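Tail lysozyme, putative (Geobacter sulfurreducens, PDB 2IA7) is of unknown function but probably serves as a gp25-like structural component of a phage-tail-like baseplate. Local coordinates at residues E31-R39 / Y113-L124. Sequence-based numbering, arbitrary orientation.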
loop_
_atom_site.group_PDB
_atom_site.type_symbol
_atom_site.label_atom_id
_atom_site.label_comp_id
_atom_site.label_asym_id
_atom_site.label_seq_id
_atom_site.Cartn_x
_atom_site.Cartn_y
_atom_site.Cartn_z
ATOM N N GLU A 31 8.402 14.005 -4.180
ATOM C CA GLU A 31 7.895 12.897 -5.034
ATOM C C GLU A 31 8.477 11.545 -4.621
ATOM O O GLU A 31 7.773 10.561 -4.466
ATOM C CB GLU A 31 8.238 13.171 -6.488
ATOM C CG GLU A 31 7.429 14.332 -7.064
ATOM C CD GLU A 31 8.042 15.737 -6.842
ATOM O OE1 GLU A 31 9.015 15.919 -6.074
ATOM O OE2 GLU A 31 7.503 16.643 -7.471
ATOM N N GLU A 32 9.767 11.530 -4.368
ATOM C CA GLU A 32 10.455 10.326 -3.973
ATOM C C GLU A 32 10.162 10.013 -2.540
ATOM O O GLU A 32 9.973 8.844 -2.199
ATOM C CB GLU A 32 11.960 10.468 -4.174
ATOM C CG GLU A 32 12.353 10.818 -5.650
ATOM C CD GLU A 32 13.734 11.484 -5.798
ATOM O OE1 GLU A 32 14.718 10.712 -5.917
ATOM O OE2 GLU A 32 13.825 12.756 -5.806
ATOM N N ASP A 33 10.118 11.003 -1.665
ATOM C CA ASP A 33 9.711 10.772 -0.271
ATOM C C ASP A 33 8.291 10.208 -0.161
ATOM O O ASP A 33 8.049 9.403 0.687
ATOM C CB ASP A 33 9.805 12.059 0.521
ATOM C CG ASP A 33 9.619 11.850 2.012
ATOM O OD1 ASP A 33 10.482 11.205 2.639
ATOM O OD2 ASP A 33 8.640 12.334 2.586
ATOM N N ILE A 34 7.373 10.673 -1.018
ATOM C CA ILE A 34 6.003 10.168 -1.073
ATOM C C ILE A 34 5.973 8.710 -1.469
ATOM O O ILE A 34 5.268 7.898 -0.857
ATOM C CB ILE A 34 5.163 11.032 -2.026
ATOM C CG1 ILE A 34 4.888 12.368 -1.344
ATOM C CG2 ILE A 34 3.836 10.320 -2.394
ATOM C CD1 ILE A 34 4.304 13.396 -2.303
ATOM N N ALA A 35 6.724 8.339 -2.517
ATOM C CA ALA A 35 6.768 6.941 -2.944
ATOM C C ALA A 35 7.300 6.044 -1.831
ATOM O O ALA A 35 6.710 5.017 -1.507
ATOM C CB ALA A 35 7.608 6.785 -4.192
ATOM N N GLU A 36 8.341 6.517 -1.152
ATOM C CA GLU A 36 8.883 5.787 -0.009
ATOM C C GLU A 36 7.873 5.674 1.134
ATOM O O GLU A 36 7.734 4.635 1.741
ATOM C CB GLU A 36 10.166 6.455 0.448
ATOM C CG GLU A 36 10.893 5.711 1.519
ATOM C CD GLU A 36 12.150 6.439 1.934
ATOM O OE1 GLU A 36 12.042 7.327 2.778
ATOM O OE2 GLU A 36 13.224 6.133 1.385
ATOM N N SER A 37 7.201 6.772 1.417
ATOM C CA SER A 37 6.161 6.814 2.445
ATOM C C SER A 37 5.023 5.798 2.178
ATOM O O SER A 37 4.627 5.046 3.071
ATOM C CB SER A 37 5.570 8.223 2.576
ATOM O OG SER A 37 4.475 8.197 3.487
ATOM N N ILE A 38 4.540 5.761 0.944
ATOM C CA ILE A 38 3.575 4.776 0.521
ATOM C C ILE A 38 4.079 3.361 0.832
ATOM O O ILE A 38 3.373 2.569 1.465
ATOM C CB ILE A 38 3.225 4.873 -0.965
ATOM C CG1 ILE A 38 2.434 6.170 -1.216
ATOM C CG2 ILE A 38 2.356 3.713 -1.385
ATOM C CD1 ILE A 38 2.326 6.522 -2.723
ATOM N N ARG A 39 5.307 3.092 0.498
ATOM C CA ARG A 39 5.844 1.766 0.757
ATOM C C ARG A 39 5.970 1.463 2.229
ATOM O O ARG A 39 5.785 0.329 2.655
ATOM C CB ARG A 39 7.179 1.571 0.037
ATOM C CG ARG A 39 7.071 1.619 -1.486
ATOM C CD ARG A 39 8.387 1.345 -2.200
ATOM N NE ARG A 39 9.489 2.286 -1.966
ATOM C CZ ARG A 39 9.828 3.331 -2.733
ATOM N NH1 ARG A 39 9.246 3.584 -3.895
ATOM N NH2 ARG A 39 10.897 4.032 -2.386
ATOM N N TYR A 113 -1.841 7.761 -8.372
ATOM C CA TYR A 113 -2.090 8.848 -7.480
ATOM C C TYR A 113 -1.583 10.169 -8.047
ATOM O O TYR A 113 -0.755 10.202 -8.949
ATOM C CB TYR A 113 -1.487 8.548 -6.120
ATOM C CG TYR A 113 0.022 8.432 -6.098
ATOM C CD1 TYR A 113 0.855 9.566 -5.875
ATOM C CD2 TYR A 113 0.663 7.196 -6.290
ATOM C CE1 TYR A 113 2.241 9.431 -5.833
ATOM C CE2 TYR A 113 2.034 7.072 -6.245
ATOM C CZ TYR A 113 2.831 8.178 -5.983
ATOM O OH TYR A 113 4.193 8.035 -5.983
ATOM N N ARG A 114 -2.141 11.236 -7.511
ATOM C CA ARG A 114 -1.793 12.636 -7.848
ATOM C C ARG A 114 -1.085 13.267 -6.647
ATOM O O ARG A 114 -1.538 13.170 -5.505
ATOM C CB ARG A 114 -3.072 13.429 -8.172
ATOM C CG ARG A 114 -2.837 14.867 -8.536
ATOM C CD ARG A 114 -4.158 15.549 -8.893
ATOM N NE ARG A 114 -5.000 15.657 -7.727
ATOM C CZ ARG A 114 -5.022 16.675 -6.870
ATOM N NH1 ARG A 114 -4.261 17.731 -7.043
ATOM N NH2 ARG A 114 -5.822 16.626 -5.822
ATOM N N VAL A 115 0.102 13.834 -6.861
ATOM C CA VAL A 115 0.779 14.622 -5.847
ATOM C C VAL A 115 0.160 15.985 -5.822
ATOM O O VAL A 115 0.141 16.675 -6.823
ATOM C CB VAL A 115 2.300 14.699 -6.109
ATOM C CG1 VAL A 115 2.975 15.632 -5.109
ATOM C CG2 VAL A 115 2.896 13.278 -5.961
ATOM N N ARG A 116 -0.433 16.333 -4.692
ATOM C CA ARG A 116 -1.257 17.531 -4.609
ATOM C C ARG A 116 -0.430 18.777 -4.862
ATOM O O ARG A 116 -0.918 19.735 -5.490
ATOM C CB ARG A 116 -1.969 17.627 -3.230
ATOM C CG ARG A 116 -2.985 16.540 -2.995
ATOM C CD ARG A 116 -3.497 16.600 -1.546
ATOM N NE ARG A 116 -4.323 15.448 -1.196
ATOM C CZ ARG A 116 -5.579 15.281 -1.588
ATOM N NH1 ARG A 116 -6.169 16.203 -2.334
ATOM N NH2 ARG A 116 -6.232 14.167 -1.266
ATOM N N SER A 117 0.802 18.831 -4.364
ATOM C CA SER A 117 1.660 20.042 -4.523
ATOM C C SER A 117 2.098 20.404 -5.966
ATOM O O SER A 117 2.398 21.546 -6.240
ATOM C CB SER A 117 2.937 19.966 -3.688
ATOM O OG SER A 117 3.787 18.920 -4.092
ATOM N N THR A 118 2.085 19.437 -6.856
ATOM C CA THR A 118 2.480 19.582 -8.237
ATOM C C THR A 118 1.415 19.229 -9.274
ATOM O O THR A 118 1.632 19.489 -10.457
ATOM C CB THR A 118 3.669 18.686 -8.549
ATOM O OG1 THR A 118 3.257 17.311 -8.329
ATOM C CG2 THR A 118 4.892 19.035 -7.674
ATOM N N ASN A 119 0.302 18.641 -8.836
ATOM C CA ASN A 119 -0.704 18.075 -9.729
ATOM C C ASN A 119 -0.139 17.087 -10.741
ATOM O O ASN A 119 -0.709 16.890 -11.784
ATOM C CB ASN A 119 -1.491 19.182 -10.422
ATOM C CG ASN A 119 -2.572 19.755 -9.529
ATOM O OD1 ASN A 119 -3.300 19.004 -8.905
ATOM N ND2 ASN A 119 -2.662 21.096 -9.436
ATOM N N THR A 120 0.953 16.419 -10.406
ATOM C CA THR A 120 1.534 15.412 -11.291
ATOM C C THR A 120 1.118 14.025 -10.850
ATOM O O THR A 120 0.994 13.762 -9.688
ATOM C CB THR A 120 3.064 15.464 -11.311
ATOM O OG1 THR A 120 3.485 16.787 -11.652
ATOM C CG2 THR A 120 3.594 14.501 -12.339
ATOM N N ARG A 121 0.920 13.159 -11.813
ATOM C CA ARG A 121 0.459 11.808 -11.582
ATOM C C ARG A 121 1.597 10.823 -11.633
ATOM O O ARG A 121 2.496 10.947 -12.449
ATOM C CB ARG A 121 -0.643 11.461 -12.582
ATOM C CG ARG A 121 -1.812 12.423 -12.442
ATOM C CD ARG A 121 -2.987 12.092 -13.288
ATOM N NE ARG A 121 -4.127 12.864 -12.806
ATOM C CZ ARG A 121 -5.398 12.600 -13.088
ATOM N NH1 ARG A 121 -5.733 11.583 -13.882
ATOM N NH2 ARG A 121 -6.339 13.365 -12.550
ATOM N N PHE A 122 1.506 9.827 -10.739
ATOM C CA PHE A 122 2.482 8.776 -10.653
ATOM C C PHE A 122 1.782 7.439 -10.494
ATOM O O PHE A 122 0.608 7.370 -10.111
ATOM C CB PHE A 122 3.434 9.010 -9.468
ATOM C CG PHE A 122 4.248 10.185 -9.610
ATOM C CD1 PHE A 122 5.448 10.121 -10.247
ATOM C CD2 PHE A 122 3.817 11.373 -9.096
ATOM C CE1 PHE A 122 6.202 11.254 -10.392
ATOM C CE2 PHE A 122 4.543 12.481 -9.233
ATOM C CZ PHE A 122 5.733 12.443 -9.852
ATOM N N ASN A 123 2.517 6.376 -10.798
ATOM C CA ASN A 123 2.060 5.007 -10.589
ATOM C C ASN A 123 3.041 4.325 -9.651
ATOM O O ASN A 123 4.251 4.629 -9.650
ATOM C CB ASN A 123 1.996 4.268 -11.923
ATOM C CG ASN A 123 1.190 2.955 -11.831
ATOM O OD1 ASN A 123 -0.030 2.981 -11.653
ATOM N ND2 ASN A 123 1.887 1.815 -12.006
ATOM N N LEU A 124 2.552 3.397 -8.821
ATOM C CA LEU A 124 3.392 2.615 -7.975
ATOM C C LEU A 124 2.764 1.250 -7.868
ATOM O O LEU A 124 1.553 1.153 -7.733
ATOM C CB LEU A 124 3.425 3.249 -6.583
ATOM C CG LEU A 124 4.345 2.676 -5.529
ATOM C CD1 LEU A 124 4.890 3.754 -4.573
ATOM C CD2 LEU A 124 3.546 1.618 -4.725
HETATM O O HOH W 1 5.599 10.242 -6.077
HETATM O O HOH W 2 6.093 16.292 -9.734
#
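I38 lays its CD1 over one face of the Y113 ring, a CH-pi contact 3.9 Å from CD1 to the ring centroid. Chi1 of 64° sets CG of Y113 between its own N and carbonyl carbon, sending the ring out toward the helix, where I34 CG2 meets CE1 obliquely at 3.9 Å. The apolar seam runs on in both directions: I34 CD1 rests against both methyls of V115, 3.8 Å from CG1, while I38 CG2 and L124 CD1 meet tip to tip at 4.1 Å. That same leucine methyl also lies beside A35 CB. E31 CG lies 3.8 Å from F122 CZ, oblique to the ring.

No direct hydrogen bond crosses; water does the polar work. One water, in the plane of the Y113 ring, links OH (2.6 Å) to the E31 carbonyl O (2.7 Å). A phenylalanine in place of Y113 would probably leave this water without its strand-side anchor. The bend of E31 at chi2 (87°) turns its carboxylate toward the T118-T120 turn; OE2 accepts from a second water, which makes a weak hydrogen bond to T120 OG1, and OE1 is hydrogen-bonded to S29 OG.

The contact thus seats helix 30-42 on the hairpin of strands 106-115 and 120-129, with I90 of strand 90-98 extending the apolar surface beside I34 and Y113.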